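Local structure of YfdX protein (Salmonella enterica I, 6A02) at the interface of chains A and B and the interface of chains A and C. The protein acts in both the antibiotic stress response and the virulence of the bacterium, with a molecular activity that its structure alone does not show. Coordinates in Å, arbitrary orientation; residue numbers count along the deposited sequence, not the author numbering. Chains: chain A/B/C, YfdX protein.

Contact 1: the interface of chains A and B. Residues chain A 88-90, 126; chain B 138, 142, 161, 164.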
ATOM      1  N   ALA A  88     -15.759  -8.459  -1.653  1.00 12.37           N
ATOM      2  CA  ALA A  88     -16.577  -7.450  -0.984  1.00 16.59           C
ATOM      3  C   ALA A  88     -17.868  -8.119  -0.543  1.00 16.21           C
ATOM      4  O   ALA A  88     -18.684  -8.516  -1.382  1.00 19.08           O
ATOM      5  CB  ALA A  88     -16.877  -6.282  -1.921  1.00 15.50           C
ATOM      6  N   GLU A  89     -18.059  -8.239   0.765  1.00 16.33           N
ATOM      7  CA  GLU A  89     -19.161  -9.002   1.333  1.00 18.62           C
ATOM      8  C   GLU A  89     -20.285  -8.069   1.771  1.00 18.79           C
ATOM      9  O   GLU A  89     -20.084  -7.222   2.644  1.00 19.29           O
ATOM     10  CB  GLU A  89     -18.668  -9.818   2.524  1.00 19.16           C
ATOM     11  CG  GLU A  89     -17.565 -10.794   2.163  1.00 18.79           C
ATOM     12  CD  GLU A  89     -17.370 -11.850   3.224  1.00 26.08           C
ATOM     13  OE1 GLU A  89     -18.260 -12.007   4.086  1.00 32.43           O
ATOM     14  OE2 GLU A  89     -16.326 -12.520   3.200  1.00 23.46           O
ATOM     15  N   ASP A  90     -21.457  -8.231   1.164  1.00 16.81           N
ATOM     16  CA  ASP A  90     -22.661  -7.564   1.641  1.00 18.22           C
ATOM     17  C   ASP A  90     -23.092  -8.188   2.961  1.00 22.94           C
ATOM     18  O   ASP A  90     -22.765  -9.335   3.270  1.00 21.59           O
ATOM     19  CB  ASP A  90     -23.805  -7.792   0.653  1.00 18.43           C
ATOM     20  CG  ASP A  90     -23.753  -6.866  -0.546  1.00 23.85           C
ATOM     21  OD1 ASP A  90     -22.748  -6.142  -0.721  1.00 27.18           O
ATOM     22  OD2 ASP A  90     -24.722  -6.885  -1.337  1.00 35.39           O
ATOM     23  N   SER A 126     -18.973  -9.871  -4.022  1.00 15.87           N
ATOM     24  CA  SER A 126     -18.400  -9.563  -5.323  1.00 14.01           C
ATOM     25  C   SER A 126     -16.913  -9.902  -5.309  1.00 14.13           C
ATOM     26  O   SER A 126     -16.267  -9.894  -4.256  1.00 14.13           O
ATOM     27  CB  SER A 126     -18.610  -8.094  -5.692  1.00 18.75           C
ATOM     28  OG  SER A 126     -17.949  -7.247  -4.777  1.00 18.87           O
TER
ATOM     29  N   GLN B 138     -22.428   0.512  -4.968  1.00 11.15           N
ATOM     30  CA  GLN B 138     -21.971  -0.469  -3.988  1.00 12.90           C
ATOM     31  C   GLN B 138     -21.465   0.212  -2.718  1.00 13.18           C
ATOM     32  O   GLN B 138     -21.720  -0.262  -1.602  1.00 12.81           O
ATOM     33  CB  GLN B 138     -20.917  -1.375  -4.624  1.00 11.26           C
ATOM     34  CG  GLN B 138     -20.404  -2.492  -3.730  1.00 13.24           C
ATOM     35  CD  GLN B 138     -19.541  -3.505  -4.488  1.00 15.67           C
ATOM     36  OE1 GLN B 138     -18.999  -3.218  -5.566  1.00 14.16           O
ATOM     37  NE2 GLN B 138     -19.401  -4.698  -3.915  1.00 17.81           N
ATOM     38  N   ASP B 142     -23.083  -0.020   1.118  1.00 12.38           N
ATOM     39  CA  ASP B 142     -22.293  -0.311   2.314  1.00 10.76           C
ATOM     40  C   ASP B 142     -22.578   0.700   3.421  1.00 10.75           C
ATOM     41  O   ASP B 142     -22.745   0.331   4.589  1.00 10.58           O
ATOM     42  CB  ASP B 142     -20.796  -0.288   1.992  1.00 10.00           C
ATOM     43  CG  ASP B 142     -20.332  -1.445   1.120  1.00 14.99           C
ATOM     44  OD1 ASP B 142     -21.051  -2.460   0.989  1.00 16.99           O
ATOM     45  OD2 ASP B 142     -19.202  -1.322   0.580  1.00 12.31           O
ATOM     46  N   LEU B 161     -18.723  -3.911   7.029  1.00 10.33           N
ATOM     47  CA  LEU B 161     -19.197  -3.270   5.803  1.00 11.06           C
ATOM     48  C   LEU B 161     -18.412  -2.001   5.495  1.00  8.78           C
ATOM     49  O   LEU B 161     -18.143  -1.698   4.325  1.00 10.60           O
ATOM     50  CB  LEU B 161     -20.676  -2.934   5.926  1.00 12.38           C
ATOM     51  CG  LEU B 161     -21.653  -4.013   5.518  1.00 17.23           C
ATOM     52  CD1 LEU B 161     -23.038  -3.463   5.679  1.00 16.58           C
ATOM     53  CD2 LEU B 161     -21.409  -4.420   4.076  1.00 17.65           C
ATOM     54  N   SER B 164     -15.248  -3.214   3.992  1.00  9.96           N
ATOM     55  CA  SER B 164     -15.515  -3.640   2.624  1.00 10.42           C
ATOM     56  C   SER B 164     -15.590  -2.451   1.676  1.00 10.68           C
ATOM     57  O   SER B 164     -15.047  -2.503   0.564  1.00 11.89           O
ATOM     58  CB  SER B 164     -16.807  -4.435   2.567  1.00 13.96           C
ATOM     59  OG  SER B 164     -17.041  -4.863   1.239  1.00 15.30           O
TER
HETATM   60  O   HOH W   1     -22.571  -3.128  -1.385  1.00 20.86           O

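Contact 2: the interface of chains A and C. Residues chain A 87, 89, 101, 105, 108, 120, 125; chain C 36, 156.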
ATOM      1  N   VAL A  87     -12.403  -9.591  -2.210  1.00 10.85           N
ATOM      2  CA  VAL A  87     -13.827  -9.856  -2.046  1.00 13.43           C
ATOM      3  C   VAL A  87     -14.476  -8.661  -1.360  1.00 14.68           C
ATOM      4  O   VAL A  87     -13.838  -7.928  -0.594  1.00 19.14           O
ATOM      5  CB  VAL A  87     -14.095 -11.159  -1.264  1.00 15.83           C
ATOM      6  CG1 VAL A  87     -13.567 -12.349  -2.036  1.00 14.82           C
ATOM      7  CG2 VAL A  87     -13.452 -11.087   0.118  1.00 17.97           C
ATOM      8  N   GLU A  89     -18.059  -8.239   0.765  1.00 16.33           N
ATOM      9  CA  GLU A  89     -19.161  -9.002   1.333  1.00 18.62           C
ATOM     10  C   GLU A  89     -20.285  -8.069   1.771  1.00 18.79           C
ATOM     11  O   GLU A  89     -20.084  -7.222   2.644  1.00 19.29           O
ATOM     12  CB  GLU A  89     -18.668  -9.818   2.524  1.00 19.16           C
ATOM     13  CG  GLU A  89     -17.565 -10.794   2.163  1.00 18.79           C
ATOM     14  CD  GLU A  89     -17.370 -11.850   3.224  1.00 26.08           C
ATOM     15  OE1 GLU A  89     -18.260 -12.007   4.086  1.00 32.43           O
ATOM     16  OE2 GLU A  89     -16.326 -12.520   3.200  1.00 23.46           O
ATOM     17  N   ILE A 101     -22.686 -19.718   0.884  1.00 23.02           N
ATOM     18  CA  ILE A 101     -21.252 -20.002   0.875  1.00 20.73           C
ATOM     19  C   ILE A 101     -21.003 -21.488   0.644  1.00 25.05           C
ATOM     20  O   ILE A 101     -20.071 -21.870  -0.076  1.00 20.42           O
ATOM     21  CB  ILE A 101     -20.588 -19.479   2.161  1.00 21.21           C
ATOM     22  CG1 ILE A 101     -20.529 -17.948   2.145  1.00 18.43           C
ATOM     23  CG2 ILE A 101     -19.189 -20.051   2.304  1.00 20.83           C
ATOM     24  CD1 ILE A 101     -19.779 -17.371   0.953  1.00 20.27           C
ATOM     25  N   ASN A 105     -18.583 -23.142  -2.229  1.00 17.09           N
ATOM     26  CA  ASN A 105     -17.509 -24.100  -1.972  1.00 18.81           C
ATOM     27  C   ASN A 105     -17.586 -25.295  -2.917  1.00 20.12           C
ATOM     28  O   ASN A 105     -16.553 -25.819  -3.352  1.00 20.04           O
ATOM     29  CB  ASN A 105     -17.549 -24.535  -0.510  1.00 19.38           C
ATOM     30  CG  ASN A 105     -16.985 -23.477   0.417  1.00 15.45           C
ATOM     31  OD1 ASN A 105     -16.153 -22.670  -0.001  1.00 18.22           O
ATOM     32  ND2 ASN A 105     -17.417 -23.482   1.672  1.00 14.34           N
ATOM     33  N   MET A 108     -16.057 -24.276  -6.314  1.00 18.98           N
ATOM     34  CA  MET A 108     -14.596 -24.264  -6.263  1.00 19.88           C
ATOM     35  C   MET A 108     -14.033 -25.677  -6.302  1.00 18.81           C
ATOM     36  O   MET A 108     -13.079 -25.953  -7.039  1.00 21.71           O
ATOM     37  CB  MET A 108     -14.107 -23.517  -5.023  1.00 21.20           C
ATOM     38  CG  MET A 108     -14.166 -22.018  -5.192  1.00 20.06           C
ATOM     39  SD  MET A 108     -13.543 -21.100  -3.770  1.00 21.21           S
ATOM     40  CE  MET A 108     -14.992 -21.141  -2.730  1.00 14.09           C
ATOM     41  N   LEU A 120     -21.016 -16.948  -5.406  1.00 16.00           N
ATOM     42  CA  LEU A 120     -20.601 -15.915  -4.463  1.00 15.99           C
ATOM     43  C   LEU A 120     -21.508 -14.695  -4.540  1.00 17.26           C
ATOM     44  O   LEU A 120     -21.798 -14.065  -3.513  1.00 15.41           O
ATOM     45  CB  LEU A 120     -19.132 -15.548  -4.682  1.00 14.18           C
ATOM     46  CG  LEU A 120     -18.158 -16.621  -4.179  1.00 13.86           C
ATOM     47  CD1 LEU A 120     -16.730 -16.271  -4.564  1.00 15.69           C
ATOM     48  CD2 LEU A 120     -18.274 -16.799  -2.673  1.00 15.19           C
ATOM     49  N   VAL A 125     -21.363 -11.576  -2.271  1.00 17.02           N
ATOM     50  CA  VAL A 125     -19.922 -11.373  -2.361  1.00 16.93           C
ATOM     51  C   VAL A 125     -19.578 -11.035  -3.806  1.00 17.74           C
ATOM     52  O   VAL A 125     -19.856 -11.822  -4.717  1.00 17.22           O
ATOM     53  CB  VAL A 125     -19.156 -12.622  -1.894  1.00 15.42           C
ATOM     54  CG1 VAL A 125     -17.657 -12.374  -1.928  1.00 15.20           C
ATOM     55  CG2 VAL A 125     -19.609 -13.036  -0.493  1.00 17.87           C
TER
ATOM     56  N   PHE C  36     -10.076 -19.364  -5.512  1.00  9.96           N
ATOM     57  CA  PHE C  36     -11.006 -18.689  -6.409  1.00 12.10           C
ATOM     58  C   PHE C  36     -10.793 -19.088  -7.860  1.00 11.97           C
ATOM     59  O   PHE C  36     -11.711 -18.956  -8.676  1.00 15.74           O
ATOM     60  CB  PHE C  36     -10.867 -17.173  -6.249  1.00 11.82           C
ATOM     61  CG  PHE C  36     -11.292 -16.675  -4.899  1.00 11.02           C
ATOM     62  CD1 PHE C  36     -12.611 -16.313  -4.677  1.00 12.60           C
ATOM     63  CD2 PHE C  36     -10.387 -16.581  -3.849  1.00 12.58           C
ATOM     64  CE1 PHE C  36     -13.021 -15.862  -3.431  1.00 14.12           C
ATOM     65  CE2 PHE C  36     -10.790 -16.118  -2.598  1.00 11.94           C
ATOM     66  CZ  PHE C  36     -12.113 -15.761  -2.393  1.00 11.96           C
ATOM     67  N   TYR C 156     -14.032 -21.266   0.997  1.00 13.60           N
ATOM     68  CA  TYR C 156     -14.164 -19.835   1.249  1.00 12.55           C
ATOM     69  C   TYR C 156     -13.656 -19.475   2.640  1.00 10.35           C
ATOM     70  O   TYR C 156     -12.950 -18.469   2.823  1.00 10.83           O
ATOM     71  CB  TYR C 156     -15.622 -19.398   1.102  1.00 12.25           C
ATOM     72  CG  TYR C 156     -15.750 -17.896   1.072  1.00 12.92           C
ATOM     73  CD1 TYR C 156     -15.497 -17.189  -0.099  1.00 13.20           C
ATOM     74  CD2 TYR C 156     -16.114 -17.181   2.206  1.00 13.95           C
ATOM     75  CE1 TYR C 156     -15.597 -15.804  -0.140  1.00 13.24           C
ATOM     76  CE2 TYR C 156     -16.213 -15.791   2.174  1.00 14.03           C
ATOM     77  CZ  TYR C 156     -15.953 -15.119   0.999  1.00 14.67           C
ATOM     78  OH  TYR C 156     -16.053 -13.745   0.944  1.00 15.53           O
TER

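Contact 1: the interface of chains A and B
The flat carboxamide of B:Gln138 meets A:Ser126 at its edge: NE2 of B:Gln138 donates a hydrogen bond to the hydroxyl OG of A:Ser126 at 3.1 Å. The bond is fairly straight, 161° at the hydrogen, and OG lies almost exactly in the amide plane. To one side of that plane, obliquely beyond the nitrogen, the methyl CB of A:Ala88 lies 3.6 Å from NE2 of B:Gln138. This patch is part of a two-fold interface between two copies of this YfdX-family protein in the deposited assembly, repeated with the chains exchanged; the end of strand 77-89 and the start of strand 125-135 of chain A face helices 136-151 and 155-167 of chain B. The extended chain of B:Gln138 carries its amide from the first turn of helix 136-151 across to the strands. B:Ser164 turns OG anti to its backbone N (chi1 -179°), bringing the hydroxyl to 3.4 Å from CA of A:Ala88, and also against that residue's methyl. One turn earlier on the same helix, B:Leu161 presses the tip of its CD2 branch on the strand's backbone, 3.4 Å from the carbonyl O of A:Glu89; the same methyl also comes near CA of A:Asp90, at longer range. Water 1 joins the polar remainder. The oxygen O of water 1 lies 2.9 Å from the carboxylate OD1 of B:Asp142. It also bridges to the carboxylate OD1 of A:Asp90 and to the backbone O of B:Gln138. The two aspartate OD1 atoms, of A:Asp90 and B:Asp142, are 4.4 Å apart without direct contact; if both are charged, the bridging water probably eases their repulsion.

Contact 2: the interface of chains A and C
C:Tyr156 reaches deep into chain A and meets A:Glu89 tip to tip: its phenol OH donates a hydrogen bond to the carboxylate OE2, 2.6 Å away. The oxygen is approached from above the carboxylate plane, 52° out of it, yet lies level with the tyrosine ring at its edge. This patch of the interface between two YfdX copies centres on that ring. The CG of C:Tyr156 is anti to its backbone N (chi1 -168°), which sends the ring away from the start of helix 155-167 and lays it along helices 94-109 and 113-122, with its hydroxyl pointing at the strands of chain A. Over one face, displaced toward the rim, A:Ile101 sets its terminal methyl CD1 3.9 Å from CD2 of C:Tyr156. On the same side, A:Leu120 brings its CD2 branch obliquely to the opposite rim, 3.8 Å from CD1 of the tyrosine. Two valines flank the hydroxyl from opposite sides of the ring plane: CG1 of A:Val125 is 3.6 Å from the C:Tyr156 OH, and CG2 of A:Val87 approaches from the other side. At the root of the side chain, the backbone N of C:Tyr156 donates to the amide oxygen OD1 of A:Asn105 (2.7 Å), at a C=O...donor angle of 137°. A side chain of chain A thus takes up an N-H in the first turn of the partner's helix, much as a capping residue would. The periphery is less enclosed: C:Tyr156 hides 112 Å² against chain A, C:Phe36 18 Å². A:Met108 touches through its methyl CE, 3.9 Å from the C:Tyr156 N. C:Phe36 meets chain A by its ring rim, with CZ 3.7 Å from CG1 of A:Val87 and CE1 beside A:Leu120. The tyrosine, secured by hydrogen bonds at both ends, probably fixes how chains A and C dock in the assembly.

Contact 1 and contact 2 lie about 12 Å apart, between the centres of their C-alpha atoms, and share A:Glu89: its backbone serves contact 1 and its carboxylate contact 2. Strands 77-89 and 125-135 of chain A contribute to both, so one strand region touches two partners. The partners both use helix 155-167, chain C by its first turn in contact 2 and chain B farther along in contact 1. Both interfaces are two-fold symmetric, and the deposited assembly holds four copies. Such close placement could couple the two interfaces, although the deposited assembly need not be the form present in the cell.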